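Local coordinates for ribosomal RNA small subunit methyltransferase E (Bacillus subtilis, PDB 1VHK), which probably methylates the N3 position of a specific uridine in 16S ribosomal RNA within the assembled 30S subunit, using S-adenosyl-L-methionine as methyl donor, at the interface of chains A and B. Coordinates in Å, arbitrary orientation; residue numbers count along the deposited sequence, not the author numbering. Chains: chain A/B, Hypothetical protein yqeU.

Contact 1: the interface of chains A and B. Residues chain A 249-250, 253-254; chain B 189, 249-250, 254.
A:Tyr249 and B:Tyr249 meet rim to rim near the two-fold axis of this RsmE-family dimer, their CD2 atoms 3.4 Å apart. Each ring carries the CE2 edge of the other in its own plane, so two broad aromatic groups close the centre without stacking. Beside them A:Leu254 and B:Leu254 reach toward each other tip to tip through their CD1 methyls, a small aliphatic contact. Farther out, A:Tyr249 CE1 packs on B:Ser189 CB at 3.7 Å, a small residue that lets the ring come close. With CG opposite the backbone N (chi1 177°), the side chain of A:Tyr249 points across the interface, and its phenol OH donates to the amide OE1 of B:Gln250. The exchanged pair uses the other amide end: A:Gln250 NE2 donates to B:Tyr249 OH, 30° out of the amide plane. Glutamine suits both places because it can accept or donate. Putting a phenylalanine at A:Tyr249 would probably keep the rim contact but leave B:Gln250 OE1 without its phenol donor. At the polar rim, B:Ser189 OG donates to the backbone O of A:Leu253 at 3.0 Å, and a water joins that same O to B:Ser189 N and OG.

Contact 2: the interface of chains A and B. Residues chain A 97, 100-101; chain B 97, 101, 237-238, 241.
A:Trp97 and B:Trp97, from the helices 94-104 of the two chains, meet edge to face in this part of the dimer interface of an RsmE-type methyltransferase, a member of the SPOUT class. The five-membered ring of A:Trp97 stands at 82° to the six-membered ring of B:Trp97, with centroids 5.2 Å apart. Its indole NE1 lies over the face of B:Trp97, toward the rim near CE3 and CZ3. A:Trp97 is poorly ordered, so the details of all contacts made by this indole are approximate, though a broad indole can evidently touch several partners at once.

Apolar contacts gather on the benzo end of the same indole. Its CH2 meets the methyl CD1 of B:Leu241 at 3.8 Å, the two side chains coming from opposite directions. The aliphatic part of B:Lys101 slides past antiparallel to it, with CE against CZ3. Within chain A, CD of A:Lys101 lies over the rim of one face of the ring, showing how a long lysine can pack with its methylenes and still carry a charge beyond them.

That charge makes the polar contact: A:Lys101 NZ forms a salt bridge of 3.0 Å to the carboxylate OE1 of B:Glu237, met from above the carboxylate plane. B:Glu237 sends CG between its backbone N and carbonyl carbon (chi1 68°), then bends at chi2 toward the lysine. A:Gln100 OE1 accepts a second hydrogen bond from the same NZ at 2.8 Å, steadying the ammonium from its own chain.

Contact 3: the interface of chains A and B. Residues chain A 105, 241, 245, 248-249; chain B 234, 238, 242, 245.
B:Tyr242 lays the edge of its ring against chain A, meeting A:Leu105 and A:Ser245 at CD1 and A:Ser248 at CE1 and the phenol OH. Its CG is turned away from the backbone N (chi1 176°), which directs the ring from helix 239-253 toward the same helix of the partner. A:Leu105, which hides nearly as much surface, brings its methyl CD2 to the ring edge, in plane, at 3.5 Å from CD1. A branched leucine fits here because it can serve two neighbours: its CG end also faces the methyl CG2 of B:Thr238, the two side chains reaching toward each other tip to tip. At the far end of the ring the phenol OH of B:Tyr242 and the hydroxyl OG of A:Ser248 share a hydrogen bond of 2.6 Å, whose direction the structure does not settle. The serine oxygen lies in the ring plane, so phenol and hydroxyl pair at the edge. Beside A:Leu105, A:Ser245 provides a small surface that lets the helices approach closely: its CB touches the same CD1 of B:Tyr242 and, at 3.6 Å, CB of B:Ser245. The OG of A:Ser245 turns back into its own helix, donating to the backbone O of A:Leu241 at 2.9 Å from above the carbonyl plane.

Contact 4: the interface of chains A and B. Residues chain A 188-189, 242, 246, 249-250; chain B 249, 253.
B:Tyr249 is wedged into chain A between A:Ala246 and A:Ser189, and this ring makes the tightly packed half of the contact. The methyl CB of A:Ala246 lies against CD1 at 3.7 Å, while CB of A:Ser189 approaches CE1 at 3.6 Å from the opposite side of the ring plane. Alanine and serine suit these positions, since their short side chains let a flat aromatic group settle close to both helices 239-253 and 187-193. The pairing with A:Gln250 holds the phenol end and the partner tyrosine closes a ring edge. An alanine replacing B:Tyr249 would probably open a gap between A:Ala246 and A:Ser189 and leave A:Gln250 NE2 without its phenol acceptor.

The looser half belongs to B:Leu253. Its methyl CD1 touches CD2 of A:Phe188 at 4.0 Å, and the phenol OH of A:Tyr242, coming from the opposite direction, lies 3.7 Å from the same methyl. With CG trans to the carbonyl carbon (chi1 -60°), CD1 can lie between the ring edge of A:Phe188 and that phenol OH, a loose apolar contact. Its backbone is held separately: A:Ser189 OG donates to B:Leu253 O at 3.2 Å, with the hydroxyl standing 60° out of the carbonyl plane.

Contact 1: the interface of chains A and B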
# COMPACT_ATOMS: atom_id res chain seq x y z
N TYR A 249 4.42 9.54 -1.75
CA TYR A 249 4.79 10.09 -3.05
C TYR A 249 5.14 11.56 -2.94
O TYR A 249 6.14 12.04 -3.49
CB TYR A 249 3.65 9.85 -4.03
CG TYR A 249 3.92 10.46 -5.39
CD1 TYR A 249 4.73 9.85 -6.34
CD2 TYR A 249 3.38 11.71 -5.67
CE1 TYR A 249 4.98 10.44 -7.55
CE2 TYR A 249 3.62 12.32 -6.88
CZ TYR A 249 4.41 11.68 -7.82
OH TYR A 249 4.58 12.31 -9.03
N GLN A 250 4.32 12.31 -2.21
CA GLN A 250 4.47 13.72 -1.99
C GLN A 250 5.65 14.09 -1.10
O GLN A 250 6.41 15.03 -1.40
CB GLN A 250 3.18 14.29 -1.36
CG GLN A 250 3.39 15.73 -0.89
CD GLN A 250 3.34 16.71 -2.05
OE1 GLN A 250 4.13 17.63 -2.13
NE2 GLN A 250 2.40 16.53 -2.97
N LEU A 253 8.99 11.19 -2.70
CA LEU A 253 9.29 11.05 -4.10
C LEU A 253 9.42 12.36 -4.85
O LEU A 253 10.14 12.45 -5.86
CB LEU A 253 8.25 10.14 -4.79
CG LEU A 253 8.75 8.71 -5.07
CD1 LEU A 253 9.43 8.13 -3.84
CD2 LEU A 253 7.63 7.79 -5.53
N LEU A 254 8.65 13.37 -4.47
CA LEU A 254 8.69 14.69 -5.06
C LEU A 254 9.62 15.59 -4.21
O LEU A 254 10.26 16.47 -4.73
CB LEU A 254 7.33 15.38 -5.03
CG LEU A 254 6.20 14.92 -5.91
CD1 LEU A 254 4.96 15.78 -5.67
CD2 LEU A 254 6.58 14.96 -7.38
N SER B 189 8.68 9.67 -10.25
CA SER B 189 7.84 10.87 -10.36
C SER B 189 8.16 11.61 -11.67
O SER B 189 7.23 12.13 -12.28
CB SER B 189 7.96 11.83 -9.20
OG SER B 189 9.25 11.83 -8.62
N TYR B 249 -2.53 10.39 -7.49
CA TYR B 249 -2.15 11.58 -6.75
C TYR B 249 -1.55 12.65 -7.68
O TYR B 249 -2.07 13.77 -7.71
CB TYR B 249 -1.25 11.24 -5.59
CG TYR B 249 -0.90 12.44 -4.73
CD1 TYR B 249 -1.81 13.01 -3.87
CD2 TYR B 249 0.36 13.01 -4.83
CE1 TYR B 249 -1.47 14.11 -3.09
CE2 TYR B 249 0.70 14.14 -4.09
CZ TYR B 249 -0.22 14.66 -3.22
OH TYR B 249 0.13 15.75 -2.44
N GLN B 250 -0.53 12.36 -8.44
CA GLN B 250 0.11 13.18 -9.40
C GLN B 250 -0.81 13.74 -10.49
O GLN B 250 -0.93 14.96 -10.64
CB GLN B 250 1.24 12.37 -10.10
CG GLN B 250 2.05 13.17 -11.11
CD GLN B 250 2.65 14.41 -10.49
OE1 GLN B 250 3.33 14.33 -9.47
NE2 GLN B 250 2.35 15.58 -11.03
N LEU B 254 -3.12 16.60 -7.81
CA LEU B 254 -2.20 17.72 -7.98
C LEU B 254 -2.55 18.44 -9.28
O LEU B 254 -2.40 19.64 -9.38
CB LEU B 254 -0.76 17.26 -7.95
CG LEU B 254 -0.09 17.02 -6.61
CD1 LEU B 254 1.41 16.82 -6.74
CD2 LEU B 254 -0.34 18.14 -5.60
O HOH W 1 10.35 9.79 -7.73

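Contact 2: the interface of chains A and B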
# COMPACT_ATOMS: atom_id res chain seq x y z
N TRP A 97 -5.68 -6.59 7.33
CA TRP A 97 -5.11 -6.16 6.05
C TRP A 97 -4.76 -4.68 6.12
O TRP A 97 -3.72 -4.22 5.67
CB TRP A 97 -6.12 -6.41 4.92
CG TRP A 97 -5.52 -6.87 3.63
CD1 TRP A 97 -5.03 -8.12 3.36
CD2 TRP A 97 -5.34 -6.10 2.43
NE1 TRP A 97 -4.55 -8.18 2.07
CE2 TRP A 97 -4.74 -6.95 1.48
CE3 TRP A 97 -5.63 -4.78 2.07
CZ2 TRP A 97 -4.42 -6.53 0.19
CZ3 TRP A 97 -5.32 -4.37 0.79
CH2 TRP A 97 -4.71 -5.23 -0.13
N GLN A 100 -1.62 -4.49 8.41
CA GLN A 100 -0.48 -5.00 7.71
C GLN A 100 -0.02 -4.05 6.60
O GLN A 100 1.12 -3.60 6.62
CB GLN A 100 -0.71 -6.41 7.19
CG GLN A 100 0.54 -6.93 6.44
CD GLN A 100 0.37 -8.37 6.02
OE1 GLN A 100 -0.16 -8.66 4.94
NE2 GLN A 100 0.75 -9.28 6.90
N LYS A 101 -0.87 -3.79 5.60
CA LYS A 101 -0.37 -2.96 4.48
C LYS A 101 -0.03 -1.58 4.98
O LYS A 101 1.07 -1.06 4.71
CB LYS A 101 -1.29 -3.04 3.29
CG LYS A 101 -1.93 -4.41 3.15
CD LYS A 101 -1.33 -5.25 2.07
CE LYS A 101 -1.22 -6.72 2.45
NZ LYS A 101 0.23 -7.09 2.60
N TRP B 97 -6.18 -10.48 -5.11
CA TRP B 97 -6.09 -9.24 -4.39
C TRP B 97 -5.59 -8.11 -5.31
O TRP B 97 -6.26 -7.08 -5.43
CB TRP B 97 -5.22 -9.32 -3.15
CG TRP B 97 -5.37 -10.49 -2.25
CD1 TRP B 97 -6.37 -11.44 -2.27
CD2 TRP B 97 -4.50 -10.88 -1.18
NE1 TRP B 97 -6.15 -12.39 -1.32
CE2 TRP B 97 -5.02 -12.06 -0.62
CE3 TRP B 97 -3.33 -10.34 -0.64
CZ2 TRP B 97 -4.41 -12.72 0.46
CZ3 TRP B 97 -2.74 -10.99 0.43
CH2 TRP B 97 -3.27 -12.17 0.97
N LYS B 101 -8.01 -4.75 -5.95
CA LYS B 101 -7.59 -3.46 -5.47
C LYS B 101 -7.10 -2.58 -6.60
O LYS B 101 -7.37 -1.36 -6.59
CB LYS B 101 -6.52 -3.62 -4.38
CG LYS B 101 -7.14 -3.76 -2.99
CD LYS B 101 -7.93 -5.05 -2.83
CE LYS B 101 -8.48 -5.18 -1.41
NZ LYS B 101 -9.94 -5.01 -1.36
N GLU B 237 2.08 -7.88 -3.20
CA GLU B 237 0.72 -7.41 -3.48
C GLU B 237 0.53 -5.96 -3.07
O GLU B 237 -0.48 -5.33 -3.46
CB GLU B 237 -0.32 -8.32 -2.82
CG GLU B 237 -0.38 -8.31 -1.34
CD GLU B 237 0.67 -9.08 -0.59
OE1 GLU B 237 0.47 -9.32 0.62
OE2 GLU B 237 1.72 -9.46 -1.13
N THR B 238 1.49 -5.38 -2.36
CA THR B 238 1.36 -3.98 -1.96
C THR B 238 1.91 -3.03 -3.01
O THR B 238 1.23 -2.07 -3.40
CB THR B 238 2.09 -3.72 -0.62
OG1 THR B 238 1.75 -4.77 0.33
CG2 THR B 238 1.73 -2.38 -0.03
N LEU B 241 -0.35 -1.40 -5.67
CA LEU B 241 -1.35 -0.47 -5.14
C LEU B 241 -0.72 0.89 -4.86
O LEU B 241 -1.39 1.92 -4.92
CB LEU B 241 -2.04 -1.04 -3.90
CG LEU B 241 -2.34 -2.54 -3.94
CD1 LEU B 241 -3.24 -2.93 -2.77
CD2 LEU B 241 -2.95 -2.98 -5.27

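Contact 3: the interface of chains A and B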
# COMPACT_ATOMS: atom_id res chain seq x y z
N LEU A 105 3.23 0.57 4.35
CA LEU A 105 3.21 1.90 3.86
C LEU A 105 3.59 3.05 4.76
O LEU A 105 3.41 4.22 4.35
CB LEU A 105 1.87 2.20 3.14
CG LEU A 105 1.63 1.28 1.94
CD1 LEU A 105 0.15 1.19 1.62
CD2 LEU A 105 2.45 1.73 0.73
N LEU A 241 -4.77 2.85 2.18
CA LEU A 241 -3.59 2.42 1.43
C LEU A 241 -3.21 3.49 0.39
O LEU A 241 -2.08 3.94 0.38
CB LEU A 241 -3.89 1.10 0.75
CG LEU A 241 -3.54 -0.17 1.52
CD1 LEU A 241 -3.69 -0.02 3.04
CD2 LEU A 241 -4.41 -1.31 1.01
N SER A 245 0.13 5.87 0.57
CA SER A 245 0.92 5.83 -0.63
C SER A 245 1.05 7.22 -1.24
O SER A 245 2.18 7.62 -1.55
CB SER A 245 0.35 4.83 -1.66
OG SER A 245 0.35 3.53 -1.07
N SER A 248 3.48 9.31 0.87
CA SER A 248 4.83 8.89 0.55
C SER A 248 5.31 9.51 -0.76
O SER A 248 6.44 10.03 -0.82
CB SER A 248 4.95 7.38 0.46
OG SER A 248 6.18 6.99 -0.15
N TYR A 249 4.42 9.54 -1.75
CA TYR A 249 4.79 10.09 -3.05
C TYR A 249 5.14 11.56 -2.94
O TYR A 249 6.14 12.04 -3.49
CB TYR A 249 3.65 9.85 -4.03
CG TYR A 249 3.92 10.46 -5.39
CD1 TYR A 249 4.73 9.85 -6.34
CD2 TYR A 249 3.38 11.71 -5.67
CE1 TYR A 249 4.98 10.44 -7.55
CE2 TYR A 249 3.62 12.32 -6.88
CZ TYR A 249 4.41 11.68 -7.82
OH TYR A 249 4.58 12.31 -9.03
N LEU B 234 8.12 -3.09 0.28
CA LEU B 234 6.76 -3.44 -0.04
C LEU B 234 6.57 -4.91 -0.40
O LEU B 234 7.35 -5.51 -1.16
CB LEU B 234 6.34 -2.54 -1.23
CG LEU B 234 5.68 -1.19 -0.89
CD1 LEU B 234 6.20 -0.54 0.35
CD2 LEU B 234 5.78 -0.20 -2.06
N THR B 238 1.49 -5.38 -2.36
CA THR B 238 1.36 -3.98 -1.96
C THR B 238 1.91 -3.03 -3.01
O THR B 238 1.23 -2.07 -3.40
CB THR B 238 2.09 -3.72 -0.62
OG1 THR B 238 1.75 -4.77 0.33
CG2 THR B 238 1.73 -2.38 -0.03
N TYR B 242 0.54 0.91 -4.45
CA TYR B 242 1.27 2.14 -4.19
C TYR B 242 1.46 2.91 -5.50
O TYR B 242 1.16 4.10 -5.57
CB TYR B 242 2.61 1.78 -3.55
CG TYR B 242 3.52 2.96 -3.33
CD1 TYR B 242 3.64 3.49 -2.04
CD2 TYR B 242 4.23 3.56 -4.37
CE1 TYR B 242 4.44 4.58 -1.81
CE2 TYR B 242 5.02 4.67 -4.14
CZ TYR B 242 5.13 5.17 -2.85
OH TYR B 242 5.93 6.26 -2.59
N SER B 245 -1.70 4.41 -6.71
CA SER B 245 -2.16 5.48 -5.84
C SER B 245 -1.36 6.76 -6.10
O SER B 245 -1.88 7.86 -6.02
CB SER B 245 -2.01 5.10 -4.35
OG SER B 245 -3.01 4.23 -3.94

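Contact 4: the interface of chains A and B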
# COMPACT_ATOMS: atom_id res chain seq x y z
N PHE A 188 -6.92 17.47 0.24
CA PHE A 188 -5.89 16.51 0.49
C PHE A 188 -4.52 16.88 0.05
O PHE A 188 -3.62 16.94 0.92
CB PHE A 188 -6.28 15.09 0.09
CG PHE A 188 -5.43 13.99 0.66
CD1 PHE A 188 -5.61 13.54 1.96
CD2 PHE A 188 -4.45 13.38 -0.11
CE1 PHE A 188 -4.85 12.51 2.48
CE2 PHE A 188 -3.71 12.33 0.39
CZ PHE A 188 -3.88 11.90 1.69
N SER A 189 -4.23 17.13 -1.23
CA SER A 189 -2.84 17.48 -1.56
C SER A 189 -2.40 18.76 -0.86
O SER A 189 -1.23 18.86 -0.48
CB SER A 189 -2.56 17.59 -3.05
OG SER A 189 -3.61 18.33 -3.66
N TYR A 242 -4.22 3.92 -0.36
CA TYR A 242 -4.07 5.05 -1.27
C TYR A 242 -3.52 6.27 -0.52
O TYR A 242 -2.53 6.92 -0.91
CB TYR A 242 -5.47 5.39 -1.81
CG TYR A 242 -5.56 6.57 -2.73
CD1 TYR A 242 -5.70 6.35 -4.10
CD2 TYR A 242 -5.50 7.89 -2.27
CE1 TYR A 242 -5.78 7.40 -4.99
CE2 TYR A 242 -5.57 8.95 -3.16
CZ TYR A 242 -5.71 8.70 -4.51
OH TYR A 242 -5.79 9.74 -5.42
N ALA A 246 -0.01 7.99 -1.28
CA ALA A 246 0.06 9.38 -1.77
C ALA A 246 0.95 10.21 -0.86
O ALA A 246 1.84 10.92 -1.35
CB ALA A 246 -1.34 9.96 -1.87
N TYR A 249 4.42 9.54 -1.75
CA TYR A 249 4.79 10.09 -3.05
C TYR A 249 5.14 11.56 -2.94
O TYR A 249 6.14 12.04 -3.49
CB TYR A 249 3.65 9.85 -4.03
CG TYR A 249 3.92 10.46 -5.39
CD1 TYR A 249 4.73 9.85 -6.34
CD2 TYR A 249 3.38 11.71 -5.67
CE1 TYR A 249 4.98 10.44 -7.55
CE2 TYR A 249 3.62 12.32 -6.88
CZ TYR A 249 4.41 11.68 -7.82
OH TYR A 249 4.58 12.31 -9.03
N GLN A 250 4.32 12.31 -2.21
CA GLN A 250 4.47 13.72 -1.99
C GLN A 250 5.65 14.09 -1.10
O GLN A 250 6.41 15.03 -1.40
CB GLN A 250 3.18 14.29 -1.36
CG GLN A 250 3.39 15.73 -0.89
CD GLN A 250 3.34 16.71 -2.05
OE1 GLN A 250 4.13 17.63 -2.13
NE2 GLN A 250 2.40 16.53 -2.97
N TYR B 249 -2.53 10.39 -7.49
CA TYR B 249 -2.15 11.58 -6.75
C TYR B 249 -1.55 12.65 -7.68
O TYR B 249 -2.07 13.77 -7.71
CB TYR B 249 -1.25 11.24 -5.59
CG TYR B 249 -0.90 12.44 -4.73
CD1 TYR B 249 -1.81 13.01 -3.87
CD2 TYR B 249 0.36 13.01 -4.83
CE1 TYR B 249 -1.47 14.11 -3.09
CE2 TYR B 249 0.70 14.14 -4.09
CZ TYR B 249 -0.22 14.66 -3.22
OH TYR B 249 0.13 15.75 -2.44
N LEU B 253 -4.93 14.62 -8.31
CA LEU B 253 -5.16 15.48 -7.14
C LEU B 253 -4.29 16.73 -7.21
O LEU B 253 -4.62 17.78 -6.63
CB LEU B 253 -4.98 14.76 -5.85
CG LEU B 253 -5.78 13.54 -5.44
CD1 LEU B 253 -5.38 13.11 -4.01
CD2 LEU B 253 -7.28 13.77 -5.51

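Helix 239-253 takes part in all four contacts, from both chains in contacts 1, 3 and 4 and from chain B in contact 2, so they form one continuous two-fold interface. Between centres of C-alpha atoms, all values approximate, contacts 1 and 4 lie 6 Å apart and share A:Tyr249, A:Gln250 and B:Tyr249. Contact 3 lies 11 Å from contact 1 and 10 Å from contact 4, again sharing A:Tyr249, and passes through B:Thr238 to contact 2, 9 Å away. Contact 2, 20 Å from contact 1, brings in helix 94-104. Such an interface fits the homodimers typical of SPOUT methyltransferases, in which both subunits usually contribute to the active sites.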